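Local coordinates for protein carbonic anhydrase (Coccomyxa sp. PA, PDB 3UCJ) that probably catalyses the reversible hydration of carbon dioxide to hydrogencarbonate, as a zinc-dependent carbonic anhydrase of the beta class, at residues A[215-218]-A[219-223]. Sequence-based numbering, arbitrary orientation.
Sequences DLKQ and HCFFS
D215 O accepts from H219 N at 3.1 Å, the first i to i+4 bond of the short helix 216-220. D215 is also its N-cap: D215 OD2 accepts from the backbone Q218 N in a nearly straight bond of 2.9 Å (164°), the donor lying above the carboxylate plane. One residue on, L216 O receives C220 N at 3.0 Å, and the leucine's CD1 branch lies 4.0 Å from C220 SG. Both side chains turn into the fold, where M205 of helix 205-211 and Q172 of helix 169-176 pack on them. K217 O is gripped by F221 N at 2.8 Å and only weakly by C220 N. With F221 CG anti to its carbonyl carbon (chi1 -59°), the edge of the ring comes up to K217 O, while the extended lysine chain crosses the phenylalanine at about a right angle. Q218 and F222 instead run side by side in the same direction, Q218 CG 3.9 Å from F222 CD1, with amide and ring planes 77° apart. Q218 O meets the edge of that ring. Across the subunit boundary, H219 ND1 hydrogen-bonds to D135 OD1 of the second subunit, and F221 packs edge-to-face with H116 of that subunit. A carboxylate-capped turn thus presents a histidine and an aromatic ring to the interface, where D135 would probably favour a proton on ND1.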
ATOM      1  N   ASP A 215     -22.901  -9.080   9.224  1.00 37.24           N
ATOM      2  CA  ASP A 215     -23.857  -8.015   9.493  1.00 38.20           C
ATOM      3  C   ASP A 215     -23.333  -6.641   9.056  1.00 35.40           C
ATOM      4  O   ASP A 215     -22.590  -5.947   9.807  1.00 35.74           O
ATOM      5  CB  ASP A 215     -24.173  -8.028  11.009  1.00 38.35           C
ATOM      6  CG  ASP A 215     -25.332  -7.077  11.434  1.00 41.65           C
ATOM      7  OD1 ASP A 215     -25.771  -7.261  12.622  1.00 43.59           O
ATOM      8  OD2 ASP A 215     -25.748  -6.132  10.713  1.00 37.28           O
ATOM      9  N   LEU A 216     -23.719  -6.253   7.850  1.00 35.37           N
ATOM     10  CA  LEU A 216     -23.283  -4.963   7.297  1.00 33.27           C
ATOM     11  C   LEU A 216     -23.822  -3.803   8.096  1.00 34.11           C
ATOM     12  O   LEU A 216     -23.146  -2.778   8.295  1.00 30.93           O
ATOM     13  CB  LEU A 216     -23.639  -4.833   5.808  1.00 33.56           C
ATOM     14  CG  LEU A 216     -23.121  -3.620   4.992  1.00 33.28           C
ATOM     15  CD1 LEU A 216     -21.513  -3.486   5.125  1.00 34.05           C
ATOM     16  CD2 LEU A 216     -23.555  -3.649   3.525  1.00 31.47           C
ATOM     17  N   LYS A 217     -25.108  -3.901   8.509  1.00 33.10           N
ATOM     18  CA  LYS A 217     -25.650  -2.826   9.322  1.00 33.72           C
ATOM     19  C   LYS A 217     -24.854  -2.538  10.630  1.00 33.53           C
ATOM     20  O   LYS A 217     -24.563  -1.347  10.967  1.00 34.12           O
ATOM     21  CB  LYS A 217     -27.193  -3.061   9.642  1.00 34.55           C
ATOM     22  CG  LYS A 217     -27.739  -1.966  10.575  1.00 42.41           C
ATOM     23  CD  LYS A 217     -29.286  -2.108  10.778  1.00 50.88           C
ATOM     24  CE  LYS A 217     -29.798  -1.170  11.914  1.00 53.25           C
ATOM     25  NZ  LYS A 217     -31.297  -1.483  12.103  1.00 54.02           N
ATOM     26  N   GLN A 218     -24.521  -3.576  11.390  1.00 32.92           N
ATOM     27  CA  GLN A 218     -23.794  -3.383  12.647  1.00 33.27           C
ATOM     28  C   GLN A 218     -22.375  -2.841  12.287  1.00 32.56           C
ATOM     29  O   GLN A 218     -21.814  -2.049  13.030  1.00 32.76           O
ATOM     30  CB  GLN A 218     -23.619  -4.721  13.383  1.00 32.88           C
ATOM     31  CG  GLN A 218     -22.915  -4.575  14.702  1.00 34.09           C
ATOM     32  CD  GLN A 218     -22.864  -5.871  15.443  1.00 46.46           C
ATOM     33  OE1 GLN A 218     -23.777  -6.196  16.184  1.00 48.34           O
ATOM     34  NE2 GLN A 218     -21.838  -6.651  15.199  1.00 40.85           N
ATOM     35  N   HIS A 219     -21.836  -3.283  11.142  1.00 31.83           N
ATOM     36  CA  HIS A 219     -20.469  -2.779  10.728  1.00 30.62           C
ATOM     37  C   HIS A 219     -20.512  -1.286  10.497  1.00 31.28           C
ATOM     38  O   HIS A 219     -19.587  -0.522  10.871  1.00 29.89           O
ATOM     39  CB  HIS A 219     -20.014  -3.502   9.481  1.00 28.32           C
ATOM     40  CG  HIS A 219     -18.759  -2.924   8.890  1.00 30.30           C
ATOM     41  ND1 HIS A 219     -17.509  -3.208   9.409  1.00 28.59           N
ATOM     42  CD2 HIS A 219     -18.546  -2.135   7.801  1.00 30.17           C
ATOM     43  CE1 HIS A 219     -16.573  -2.624   8.661  1.00 31.11           C
ATOM     44  NE2 HIS A 219     -17.169  -1.951   7.682  1.00 28.79           N
ATOM     45  N   CYS A 220     -21.604  -0.822   9.889  1.00 31.37           N
ATOM     46  CA  CYS A 220     -21.725   0.617   9.541  1.00 32.76           C
ATOM     47  C   CYS A 220     -22.185   1.491  10.689  1.00 35.18           C
ATOM     48  O   CYS A 220     -21.698   2.640  10.904  1.00 36.67           O
ATOM     49  CB  CYS A 220     -22.617   0.801   8.299  1.00 31.55           C
ATOM     50  SG  CYS A 220     -22.052   0.114   6.784  1.00 33.45           S
ATOM     51  N   PHE A 221     -23.047   0.914  11.532  1.00 35.98           N
ATOM     52  CA  PHE A 221     -23.575   1.636  12.719  1.00 36.39           C
ATOM     53  C   PHE A 221     -23.240   0.894  13.975  1.00 37.53           C
ATOM     54  O   PHE A 221     -24.148   0.447  14.721  1.00 39.19           O
ATOM     55  CB  PHE A 221     -25.121   1.763  12.564  1.00 36.86           C
ATOM     56  CG  PHE A 221     -25.517   2.506  11.311  1.00 38.67           C
ATOM     57  CD1 PHE A 221     -25.974   1.823  10.180  1.00 38.54           C
ATOM     58  CD2 PHE A 221     -25.465   3.907  11.279  1.00 38.80           C
ATOM     59  CE1 PHE A 221     -26.312   2.516   9.010  1.00 37.56           C
ATOM     60  CE2 PHE A 221     -25.823   4.597  10.118  1.00 40.94           C
ATOM     61  CZ  PHE A 221     -26.223   3.908   8.983  1.00 39.01           C
ATOM     62  N   PHE A 222     -21.956   0.769  14.284  1.00 36.12           N
ATOM     63  CA  PHE A 222     -21.576  -0.021  15.416  1.00 37.67           C
ATOM     64  C   PHE A 222     -21.996   0.574  16.740  1.00 40.87           C
ATOM     65  O   PHE A 222     -22.421  -0.171  17.601  1.00 39.90           O
ATOM     66  CB  PHE A 222     -20.071  -0.250  15.433  1.00 36.57           C
ATOM     67  CG  PHE A 222     -19.680  -1.344  16.337  1.00 34.31           C
ATOM     68  CD1 PHE A 222     -19.760  -2.652  15.910  1.00 33.33           C
ATOM     69  CD2 PHE A 222     -19.236  -1.076  17.621  1.00 33.55           C
ATOM     70  CE1 PHE A 222     -19.414  -3.673  16.771  1.00 31.57           C
ATOM     71  CE2 PHE A 222     -18.875  -2.109  18.507  1.00 31.33           C
ATOM     72  CZ  PHE A 222     -18.968  -3.431  18.026  1.00 34.68           C
ATOM     73  N   SER A 223     -21.833   1.890  16.887  1.00 44.28           N
ATOM     74  CA  SER A 223     -22.169   2.682  18.063  1.00 51.26           C
ATOM     75  C   SER A 223     -23.558   2.382  18.651  1.00 54.12           C
ATOM     76  O   SER A 223     -23.742   2.453  19.880  1.00 55.34           O
ATOM     77  CB  SER A 223     -22.198   4.142  17.677  1.00 51.73           C
ATOM     78  OG  SER A 223     -20.928   4.609  17.934  1.00 57.23           O
TER